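Salmonella typhimurium DB7155 bacteriophage DET7 tailspike (Bacteriophage, PDB 2V5I) probably binds and hydrolyses the O-antigen of Salmonella as the trimeric beta-helical receptor-binding tailspike of the phage. Local coordinates at residues A[325-336]-A[347-358]; A[361-372]-A[387-398]. All coordinates share one frame; numbering follows the deposited sequence.

Contact 1. Residues A[325-336]-A[347-358]; sequences DNILVMNSLGVG and SNVTVQDCAGAG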
loop_
_atom_site.group_PDB
_atom_site.type_symbol
_atom_site.label_atom_id
_atom_site.label_comp_id
_atom_site.label_asym_id
_atom_site.label_seq_id
_atom_site.Cartn_x
_atom_site.Cartn_y
_atom_site.Cartn_z
ATOM N N ASP A 325 8.752 -3.886 2.004
ATOM C CA ASP A 325 7.513 -3.080 1.940
ATOM C C ASP A 325 6.867 -3.194 0.575
ATOM O O ASP A 325 7.520 -3.143 -0.451
ATOM C CB ASP A 325 7.853 -1.577 2.189
ATOM C CG ASP A 325 6.634 -0.669 2.136
ATOM O OD1 ASP A 325 5.775 -0.743 3.038
ATOM O OD2 ASP A 325 6.536 0.164 1.195
ATOM N N ASN A 326 5.547 -3.373 0.589
ATOM C CA ASN A 326 4.734 -3.390 -0.602
ATOM C C ASN A 326 5.117 -4.525 -1.553
ATOM O O ASN A 326 5.467 -4.323 -2.699
ATOM C CB ASN A 326 4.778 -2.057 -1.355
ATOM C CG ASN A 326 3.807 -2.030 -2.501
ATOM O OD1 ASN A 326 2.810 -2.740 -2.472
ATOM N ND2 ASN A 326 4.069 -1.190 -3.505
ATOM N N ILE A 327 5.054 -5.736 -1.009
ATOM C CA ILE A 327 5.305 -6.941 -1.809
ATOM C C ILE A 327 4.067 -7.811 -1.883
ATOM O O ILE A 327 3.242 -7.807 -0.984
ATOM C CB ILE A 327 6.530 -7.747 -1.262
ATOM C CG1 ILE A 327 6.378 -8.173 0.190
ATOM C CG2 ILE A 327 7.812 -6.940 -1.438
ATOM C CD1 ILE A 327 7.263 -9.265 0.608
ATOM N N LEU A 328 3.972 -8.603 -2.954
ATOM C CA LEU A 328 2.785 -9.439 -3.231
ATOM C C LEU A 328 3.240 -10.828 -3.660
ATOM O O LEU A 328 4.188 -10.943 -4.448
ATOM C CB LEU A 328 1.944 -8.839 -4.358
ATOM C CG LEU A 328 0.780 -9.666 -4.952
ATOM C CD1 LEU A 328 -0.282 -9.903 -3.944
ATOM C CD2 LEU A 328 0.218 -8.993 -6.225
ATOM N N VAL A 329 2.642 -11.861 -3.053
ATOM C CA VAL A 329 2.919 -13.238 -3.452
ATOM C C VAL A 329 1.584 -13.959 -3.693
ATOM O O VAL A 329 0.679 -13.838 -2.883
ATOM C CB VAL A 329 3.724 -14.008 -2.385
ATOM C CG1 VAL A 329 3.980 -15.455 -2.821
ATOM C CG2 VAL A 329 5.078 -13.307 -2.026
ATOM N N MET A 330 1.527 -14.757 -4.769
ATOM C CA MET A 330 0.360 -15.612 -4.990
ATOM C C MET A 330 0.752 -16.968 -5.557
ATOM O O MET A 330 1.705 -17.079 -6.339
ATOM C CB MET A 330 -0.586 -14.921 -5.984
ATOM C CG MET A 330 -1.144 -13.628 -5.477
ATOM S SD MET A 330 -2.364 -12.919 -6.623
ATOM C CE MET A 330 -3.585 -14.227 -6.597
ATOM N N ASN A 331 0.047 -17.995 -5.072
ATOM C CA ASN A 331 0.145 -19.366 -5.587
ATOM C C ASN A 331 1.504 -20.048 -5.399
ATOM O O ASN A 331 1.862 -20.918 -6.163
ATOM C CB ASN A 331 -0.312 -19.449 -7.043
ATOM C CG ASN A 331 -0.676 -20.849 -7.452
ATOM O OD1 ASN A 331 -1.295 -21.603 -6.658
ATOM N ND2 ASN A 331 -0.380 -21.206 -8.719
ATOM N N SER A 332 2.223 -19.734 -4.335
ATOM C CA SER A 332 3.473 -20.444 -4.011
ATOM C C SER A 332 3.164 -21.873 -3.573
ATOM O O SER A 332 2.142 -22.153 -2.987
ATOM C CB SER A 332 4.286 -19.717 -2.929
ATOM O OG SER A 332 3.494 -19.553 -1.762
ATOM N N LEU A 333 4.022 -22.799 -3.957
ATOM C CA LEU A 333 3.888 -24.185 -3.497
ATOM C C LEU A 333 4.573 -24.427 -2.155
ATOM O O LEU A 333 4.149 -25.340 -1.413
ATOM C CB LEU A 333 4.347 -25.136 -4.594
ATOM C CG LEU A 333 4.121 -26.620 -4.353
ATOM C CD1 LEU A 333 2.675 -26.995 -4.203
ATOM C CD2 LEU A 333 4.727 -27.433 -5.503
ATOM N N GLY A 334 5.628 -23.665 -1.828
ATOM C CA GLY A 334 6.373 -23.722 -0.597
ATOM C C GLY A 334 5.803 -22.809 0.466
ATOM O O GLY A 334 4.815 -23.171 1.127
ATOM N N VAL A 335 6.455 -21.683 0.719
ATOM C CA VAL A 335 5.999 -20.676 1.681
ATOM C C VAL A 335 5.923 -19.315 0.945
ATOM O O VAL A 335 6.914 -18.942 0.291
ATOM C CB VAL A 335 7.011 -20.530 2.806
ATOM C CG1 VAL A 335 6.579 -19.487 3.805
ATOM C CG2 VAL A 335 7.155 -21.823 3.529
ATOM N N GLY A 336 4.876 -18.527 1.120
ATOM C CA GLY A 336 4.842 -17.269 0.409
ATOM C C GLY A 336 5.990 -16.327 0.742
ATOM O O GLY A 336 6.688 -15.839 -0.162
ATOM N N SER A 347 6.403 -4.270 6.373
ATOM C CA SER A 347 5.122 -3.594 6.206
ATOM C C SER A 347 4.497 -3.813 4.841
ATOM O O SER A 347 5.170 -4.034 3.840
ATOM C CB SER A 347 5.254 -2.060 6.366
ATOM O OG SER A 347 6.306 -1.544 5.535
ATOM N N ASN A 348 3.172 -3.804 4.835
ATOM C CA ASN A 348 2.440 -3.747 3.604
ATOM C C ASN A 348 2.752 -4.951 2.721
ATOM O O ASN A 348 3.215 -4.834 1.574
ATOM C CB ASN A 348 2.670 -2.409 2.890
ATOM C CG ASN A 348 2.492 -1.205 3.832
ATOM O OD1 ASN A 348 1.630 -1.194 4.737
ATOM N ND2 ASN A 348 3.361 -0.218 3.672
ATOM N N VAL A 349 2.458 -6.122 3.270
ATOM C CA VAL A 349 2.702 -7.395 2.603
ATOM C C VAL A 349 1.373 -8.003 2.263
ATOM O O VAL A 349 0.499 -8.015 3.103
ATOM C CB VAL A 349 3.457 -8.340 3.601
ATOM C CG1 VAL A 349 3.465 -9.789 3.136
ATOM C CG2 VAL A 349 4.887 -7.850 3.800
ATOM N N THR A 350 1.230 -8.568 1.057
ATOM C CA THR A 350 -0.011 -9.220 0.616
ATOM C C THR A 350 0.359 -10.613 0.077
ATOM O O THR A 350 1.074 -10.750 -0.928
ATOM C CB THR A 350 -0.717 -8.378 -0.482
ATOM O OG1 THR A 350 -1.003 -7.048 0.050
ATOM C CG2 THR A 350 -2.008 -9.086 -0.929
ATOM N N VAL A 351 -0.048 -11.659 0.801
ATOM C CA VAL A 351 0.132 -13.035 0.370
ATOM C C VAL A 351 -1.278 -13.614 0.216
ATOM O O VAL A 351 -2.050 -13.626 1.178
ATOM C CB VAL A 351 0.958 -13.838 1.406
ATOM C CG1 VAL A 351 1.106 -15.258 0.937
ATOM C CG2 VAL A 351 2.323 -13.229 1.606
ATOM N N GLN A 352 -1.609 -14.120 -0.960
ATOM C CA GLN A 352 -2.976 -14.576 -1.188
ATOM C C GLN A 352 -2.986 -15.812 -2.071
ATOM O O GLN A 352 -2.255 -15.886 -3.056
ATOM C CB GLN A 352 -3.895 -13.461 -1.676
ATOM C CG GLN A 352 -3.518 -12.760 -2.859
ATOM C CD GLN A 352 -4.204 -11.351 -3.115
ATOM O OE1 GLN A 352 -4.892 -10.679 -2.267
ATOM N NE2 GLN A 352 -3.991 -10.920 -4.315
ATOM N N ASP A 353 -3.765 -16.815 -1.661
ATOM C CA ASP A 353 -4.049 -18.001 -2.538
ATOM C C ASP A 353 -2.786 -18.787 -2.784
ATOM O O ASP A 353 -2.467 -19.077 -3.953
ATOM C CB ASP A 353 -4.722 -17.574 -3.870
ATOM C CG ASP A 353 -5.477 -18.728 -4.577
ATOM O OD1 ASP A 353 -5.789 -19.739 -3.937
ATOM O OD2 ASP A 353 -5.788 -18.568 -5.772
ATOM N N CYS A 354 -2.102 -19.146 -1.693
ATOM C CA CYS A 354 -0.864 -19.965 -1.751
ATOM C C CYS A 354 -1.188 -21.407 -1.414
ATOM O O CYS A 354 -2.044 -21.713 -0.561
ATOM C CB CYS A 354 0.264 -19.468 -0.859
ATOM S SG CYS A 354 0.958 -17.874 -1.454
ATOM N N ALA A 355 -0.608 -22.328 -2.190
ATOM C CA ALA A 355 -0.834 -23.752 -1.946
ATOM C C ALA A 355 -0.280 -24.260 -0.625
ATOM O O ALA A 355 -0.880 -25.136 -0.008
ATOM C CB ALA A 355 -0.269 -24.581 -3.083
ATOM N N GLY A 356 0.885 -23.769 -0.198
ATOM C CA GLY A 356 1.375 -24.016 1.144
ATOM C C GLY A 356 1.203 -22.827 2.098
ATOM O O GLY A 356 0.321 -21.983 1.909
ATOM N N ALA A 357 2.049 -22.771 3.115
ATOM C CA ALA A 357 1.968 -21.736 4.140
ATOM C C ALA A 357 2.107 -20.354 3.500
ATOM O O ALA A 357 2.830 -20.169 2.509
ATOM C CB ALA A 357 3.025 -21.949 5.142
ATOM N N GLY A 358 1.512 -19.350 4.139
ATOM C CA GLY A 358 1.653 -18.013 3.631
ATOM C C GLY A 358 2.880 -17.285 4.120
ATOM O O GLY A 358 3.503 -16.560 3.353
HETATM O O HOH W 1 1.159 -5.453 -0.607
HETATM O O HOH W 2 4.057 -24.848 3.334
#
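The hydroxyl of S347, set between its backbone N and carbonyl carbon (chi1 51°), donates to the carboxylate of D325 on the anti side, OG to OD1 2.7 Å. The same OD1 takes a weak, bent bond from ND2 of N348, whose amide is turned 68° from the carboxylate; that ND2 also reaches T350 of the third subunit, and OD1 of N348 goes to N370. Backbone bonds then zip 327-330 to 349-352 in parallel, through T350 N to I327 O (3.0 Å) and V329 N to T350 O (2.9 Å). A water bridges I327 O, N348 O and T350 OG1.

Apolar groups stack in register, I327 CG1 on V349 CG2 at 3.9 Å. On the other face L328 CD1 meets T350 CG2 at 3.6 Å, and Q352 points NE2 almost straight at M330 SD, a weak bond of 3.5 Å. Beyond the strands S332 N bonds weakly to C354 SG, and at the next corner G336 N binds A357 O.

The segments belong to successive coils of a right-handed parallel beta-helix: hydrocarbon stacks inside, while the face bearing D325, L328 and T350 is mixed, and T350 there and N348 at the corner bond between subunits.

Contact 2. Residues A[361-372]-A[387-398]; sequences AHTYNRVFSNIT and IIIGDCIVNGIR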
loop_
_atom_site.group_PDB
_atom_site.type_symbol
_atom_site.label_atom_id
_atom_site.label_comp_id
_atom_site.label_asym_id
_atom_site.label_seq_id
_atom_site.Cartn_x
_atom_site.Cartn_y
_atom_site.Cartn_z
ATOM N N ALA A 361 8.015 -16.951 9.559
ATOM C CA ALA A 361 8.963 -16.003 10.054
ATOM C C ALA A 361 9.614 -16.572 11.293
ATOM O O ALA A 361 9.042 -16.575 12.380
ATOM C CB ALA A 361 8.256 -14.669 10.378
ATOM N N HIS A 362 10.865 -16.976 11.144
ATOM C CA HIS A 362 11.658 -17.448 12.259
ATOM C C HIS A 362 12.436 -16.267 12.805
ATOM O O HIS A 362 13.678 -16.162 12.691
ATOM C CB HIS A 362 12.581 -18.585 11.802
ATOM C CG HIS A 362 13.159 -19.354 12.937
ATOM N ND1 HIS A 362 13.469 -20.691 12.831
ATOM C CD2 HIS A 362 13.488 -18.985 14.196
ATOM C CE1 HIS A 362 13.956 -21.107 13.983
ATOM N NE2 HIS A 362 13.970 -20.102 14.832
ATOM N N THR A 363 11.674 -15.342 13.409
ATOM C CA THR A 363 12.131 -14.014 13.720
ATOM C C THR A 363 11.881 -13.688 15.175
ATOM O O THR A 363 11.010 -14.295 15.827
ATOM C CB THR A 363 11.431 -12.949 12.869
ATOM O OG1 THR A 363 10.002 -13.093 13.035
ATOM C CG2 THR A 363 11.781 -13.163 11.402
ATOM N N TYR A 364 12.690 -12.751 15.646
ATOM C CA TYR A 364 12.735 -12.281 17.031
ATOM C C TYR A 364 12.778 -10.786 17.073
ATOM O O TYR A 364 13.576 -10.177 16.377
ATOM C CB TYR A 364 14.006 -12.830 17.718
ATOM C CG TYR A 364 14.096 -14.322 17.631
ATOM C CD1 TYR A 364 14.568 -14.936 16.475
ATOM C CD2 TYR A 364 13.678 -15.119 18.671
ATOM C CE1 TYR A 364 14.607 -16.287 16.353
ATOM C CE2 TYR A 364 13.708 -16.501 18.542
ATOM C CZ TYR A 364 14.205 -17.071 17.398
ATOM O OH TYR A 364 14.263 -18.440 17.279
ATOM N N ASN A 365 11.949 -10.160 17.918
ATOM C CA ASN A 365 11.940 -8.691 18.071
ATOM C C ASN A 365 11.758 -7.928 16.763
ATOM O O ASN A 365 12.427 -6.886 16.503
ATOM C CB ASN A 365 13.214 -8.197 18.769
ATOM C CG ASN A 365 13.114 -6.716 19.237
ATOM O OD1 ASN A 365 12.122 -6.322 19.866
ATOM N ND2 ASN A 365 14.156 -5.928 18.975
ATOM N N ARG A 366 10.842 -8.480 15.946
ATOM C CA ARG A 366 10.494 -7.852 14.663
ATOM C C ARG A 366 9.052 -7.397 14.684
ATOM O O ARG A 366 8.220 -7.996 15.332
ATOM C CB ARG A 366 10.672 -8.873 13.532
ATOM C CG ARG A 366 10.508 -8.325 12.099
ATOM C CD ARG A 366 11.225 -9.190 11.043
ATOM N NE ARG A 366 12.708 -9.140 11.224
ATOM C CZ ARG A 366 13.609 -9.813 10.562
ATOM N NH1 ARG A 366 13.257 -10.585 9.583
ATOM N NH2 ARG A 366 14.886 -9.637 10.893
ATOM N N VAL A 367 8.782 -6.317 13.956
ATOM C CA VAL A 367 7.426 -5.735 13.835
ATOM C C VAL A 367 6.899 -5.977 12.429
ATOM O O VAL A 367 7.548 -5.642 11.477
ATOM C CB VAL A 367 7.408 -4.217 14.131
ATOM C CG1 VAL A 367 5.949 -3.689 14.066
ATOM C CG2 VAL A 367 7.993 -3.929 15.500
ATOM N N PHE A 368 5.641 -6.438 12.348
ATOM C CA PHE A 368 4.925 -6.685 11.107
ATOM C C PHE A 368 3.679 -5.798 11.115
ATOM O O PHE A 368 2.921 -5.864 12.100
ATOM C CB PHE A 368 4.470 -8.140 11.056
ATOM C CG PHE A 368 5.600 -9.120 11.075
ATOM C CD1 PHE A 368 6.109 -9.586 12.272
ATOM C CD2 PHE A 368 6.077 -9.640 9.877
ATOM C CE1 PHE A 368 7.179 -10.502 12.284
ATOM C CE2 PHE A 368 7.152 -10.519 9.887
ATOM C CZ PHE A 368 7.662 -10.987 11.074
ATOM N N SER A 369 3.499 -4.886 10.139
ATOM C CA SER A 369 2.342 -4.002 10.142
ATOM C C SER A 369 1.645 -4.080 8.783
ATOM O O SER A 369 2.311 -4.111 7.741
ATOM C CB SER A 369 2.729 -2.564 10.469
ATOM O OG SER A 369 3.516 -2.501 11.669
ATOM N N ASN A 370 0.317 -4.103 8.805
ATOM C CA ASN A 370 -0.502 -3.994 7.597
ATOM C C ASN A 370 -0.246 -5.164 6.652
ATOM O O ASN A 370 0.260 -5.023 5.543
ATOM C CB ASN A 370 -0.281 -2.669 6.877
ATOM C CG ASN A 370 -1.412 -2.330 5.958
ATOM O OD1 ASN A 370 -2.554 -2.747 6.190
ATOM N ND2 ASN A 370 -1.109 -1.610 4.882
ATOM N N ILE A 371 -0.548 -6.348 7.181
ATOM C CA ILE A 371 -0.252 -7.673 6.560
ATOM C C ILE A 371 -1.561 -8.319 6.100
ATOM O O ILE A 371 -2.562 -8.295 6.800
ATOM C CB ILE A 371 0.446 -8.633 7.582
ATOM C CG1 ILE A 371 1.690 -7.990 8.224
ATOM C CG2 ILE A 371 0.864 -9.924 6.907
ATOM C CD1 ILE A 371 2.796 -7.610 7.277
ATOM N N THR A 372 -1.526 -8.938 4.927
ATOM C CA THR A 372 -2.686 -9.736 4.450
ATOM C C THR A 372 -2.125 -11.100 4.101
ATOM O O THR A 372 -1.168 -11.192 3.312
ATOM C CB THR A 372 -3.286 -9.094 3.159
ATOM O OG1 THR A 372 -3.817 -7.785 3.457
ATOM C CG2 THR A 372 -4.355 -9.952 2.534
ATOM N N ILE A 387 3.071 -18.397 10.520
ATOM C CA ILE A 387 3.942 -18.890 11.592
ATOM C C ILE A 387 4.947 -17.800 11.933
ATOM O O ILE A 387 5.590 -17.249 11.038
ATOM C CB ILE A 387 4.712 -20.107 11.100
ATOM C CG1 ILE A 387 3.737 -21.245 10.786
ATOM C CG2 ILE A 387 5.800 -20.508 12.128
ATOM C CD1 ILE A 387 4.192 -22.144 9.608
ATOM N N ILE A 388 5.012 -17.426 13.215
ATOM C CA ILE A 388 6.035 -16.547 13.735
ATOM C C ILE A 388 6.613 -17.275 14.935
ATOM O O ILE A 388 5.884 -17.654 15.830
ATOM C CB ILE A 388 5.494 -15.159 14.170
ATOM C CG1 ILE A 388 4.770 -14.471 12.999
ATOM C CG2 ILE A 388 6.625 -14.295 14.705
ATOM C CD1 ILE A 388 4.102 -13.162 13.384
ATOM N N ILE A 389 7.939 -17.419 14.992
ATOM C CA ILE A 389 8.566 -18.237 16.046
ATOM C C ILE A 389 8.877 -17.460 17.311
ATOM O O ILE A 389 8.562 -17.922 18.404
ATOM C CB ILE A 389 9.884 -18.849 15.534
ATOM C CG1 ILE A 389 9.618 -19.742 14.338
ATOM C CG2 ILE A 389 10.612 -19.597 16.660
ATOM C CD1 ILE A 389 8.705 -20.949 14.599
ATOM N N GLY A 390 9.471 -16.280 17.179
ATOM C CA GLY A 390 9.924 -15.502 18.315
ATOM C C GLY A 390 9.040 -14.371 18.783
ATOM O O GLY A 390 7.826 -14.351 18.505
ATOM N N ASP A 391 9.618 -13.472 19.588
ATOM C CA ASP A 391 8.878 -12.416 20.306
ATOM C C ASP A 391 8.638 -11.199 19.416
ATOM O O ASP A 391 9.440 -10.270 19.418
ATOM C CB ASP A 391 9.636 -11.980 21.558
ATOM C CG ASP A 391 11.080 -11.492 21.263
ATOM O OD1 ASP A 391 11.823 -12.107 20.440
ATOM O OD2 ASP A 391 11.476 -10.466 21.871
ATOM N N CYS A 392 7.555 -11.242 18.647
ATOM C CA CYS A 392 7.300 -10.213 17.619
ATOM C C CYS A 392 5.977 -9.477 17.914
ATOM O O CYS A 392 5.258 -9.828 18.849
ATOM C CB CYS A 392 7.291 -10.898 16.253
ATOM S SG CYS A 392 9.021 -11.535 15.839
ATOM N N ILE A 393 5.704 -8.434 17.127
ATOM C CA ILE A 393 4.471 -7.620 17.215
ATOM C C ILE A 393 3.846 -7.656 15.838
ATOM O O ILE A 393 4.571 -7.495 14.837
ATOM C CB ILE A 393 4.814 -6.134 17.557
ATOM C CG1 ILE A 393 5.420 -6.002 18.958
ATOM C CG2 ILE A 393 3.617 -5.189 17.387
ATOM C CD1 ILE A 393 4.558 -6.442 20.043
ATOM N N VAL A 394 2.532 -7.931 15.761
ATOM C CA VAL A 394 1.800 -7.801 14.504
ATOM C C VAL A 394 0.720 -6.728 14.707
ATOM O O VAL A 394 -0.074 -6.825 15.627
ATOM C CB VAL A 394 1.167 -9.143 14.077
ATOM C CG1 VAL A 394 0.470 -8.971 12.768
ATOM C CG2 VAL A 394 2.231 -10.153 14.016
ATOM N N ASN A 395 0.711 -5.674 13.864
ATOM C CA ASN A 395 -0.238 -4.571 13.958
ATOM C C ASN A 395 -1.053 -4.570 12.674
ATOM O O ASN A 395 -0.604 -3.989 11.673
ATOM C CB ASN A 395 0.502 -3.211 13.919
ATOM C CG ASN A 395 1.329 -2.929 15.130
ATOM O OD1 ASN A 395 0.859 -3.086 16.245
ATOM N ND2 ASN A 395 2.602 -2.453 14.909
ATOM N N GLY A 396 -2.230 -5.181 12.654
ATOM C CA GLY A 396 -3.102 -5.128 11.519
ATOM C C GLY A 396 -2.819 -6.267 10.566
ATOM O O GLY A 396 -1.825 -6.255 9.844
ATOM N N ILE A 397 -3.672 -7.285 10.599
ATOM C CA ILE A 397 -3.482 -8.494 9.800
ATOM C C ILE A 397 -4.838 -9.054 9.386
ATOM O O ILE A 397 -5.690 -9.333 10.208
ATOM C CB ILE A 397 -2.581 -9.549 10.512
ATOM C CG1 ILE A 397 -2.477 -10.824 9.657
ATOM C CG2 ILE A 397 -3.050 -9.849 11.962
ATOM C CD1 ILE A 397 -1.340 -11.740 10.048
ATOM N N ARG A 398 -4.972 -9.262 8.076
ATOM C CA ARG A 398 -6.146 -9.897 7.494
ATOM C C ARG A 398 -5.751 -11.320 7.217
ATOM O O ARG A 398 -4.752 -11.551 6.547
ATOM C CB ARG A 398 -6.520 -9.166 6.203
ATOM C CG ARG A 398 -7.007 -7.756 6.522
ATOM C CD ARG A 398 -6.823 -6.796 5.465
ATOM N NE ARG A 398 -5.428 -6.497 5.176
ATOM C CZ ARG A 398 -4.758 -5.448 5.599
ATOM N NH1 ARG A 398 -5.321 -4.579 6.426
ATOM N NH2 ARG A 398 -3.498 -5.286 5.184
HETATM O O HOH W 3 10.830 -7.831 21.789
HETATM O O HOH W 4 -1.248 -5.568 3.115
#
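I389 lies over one face of the H362 imidazole, its CG1 4.0 Å from the ring centroid and offset toward the rim, a CH-pi contact. H316 stacks with the same imidazole, and NE2 shares a hydrogen bond with Y364 OH. Beside them D391 OD1 sits at the edge of the Y364 ring and takes a weak bond from N365 N, while the backbone O of D391 receives the same N-H from well above the carbonyl plane. One water joins the other oxygen, OD2, to N365 OD1.

C392 CB lies at the edge of the F368 ring, 4.0 Å from CE1, and I388 CD1 is 4.2 Å from the same CE1. With CG anti to the carbonyl carbon (chi1 -62°), the F368 ring reaches inward between the two strand ladders. C392 SG accepts R366 N at 3.6 Å.

Both segments belong to adjacent coils of the right-handed parallel beta-helix, and the register shifts by one residue between the ladder at A361 and I388 and the one starting at V367 and I393. Strands 367-369 and 393-395 run parallel, 13° apart, through F368 N to I393 O and N395 N to F368 O. Past the corner at N370 and G396, I371 N meets G396 O almost straight.

R398 closes this end. Its bent chain brings NE (2.7 Å) and NH2 (3.1 Å) side-on to the single oxygen OG1 of T372, which lies in the guanidinium plane. NH2 also donates to N370 OD1 at 2.9 Å; the amide stands 85° to the guanidinium, and N370 ND2 turns to N348.

How the contacts relate
Contact 1 and contact 2 follow one another along the chain, their centres about 14 Å apart, and strand 357-364 serves both. They meet directly where 345-352 lies beside 367-369 and 371-374. N348 OD1 and N370 ND2, 2.8 Å apart, are probably hydrogen-bonded, linking the asparagines at the corners of successive coils. V351 N and T372 O, also 2.8 Å apart, probably continue the backbone ladder, while I371 CD1 packs on V349 CB at 3.8 Å, carrying the interior stack from one contact to the next. Both also touch the third subunit.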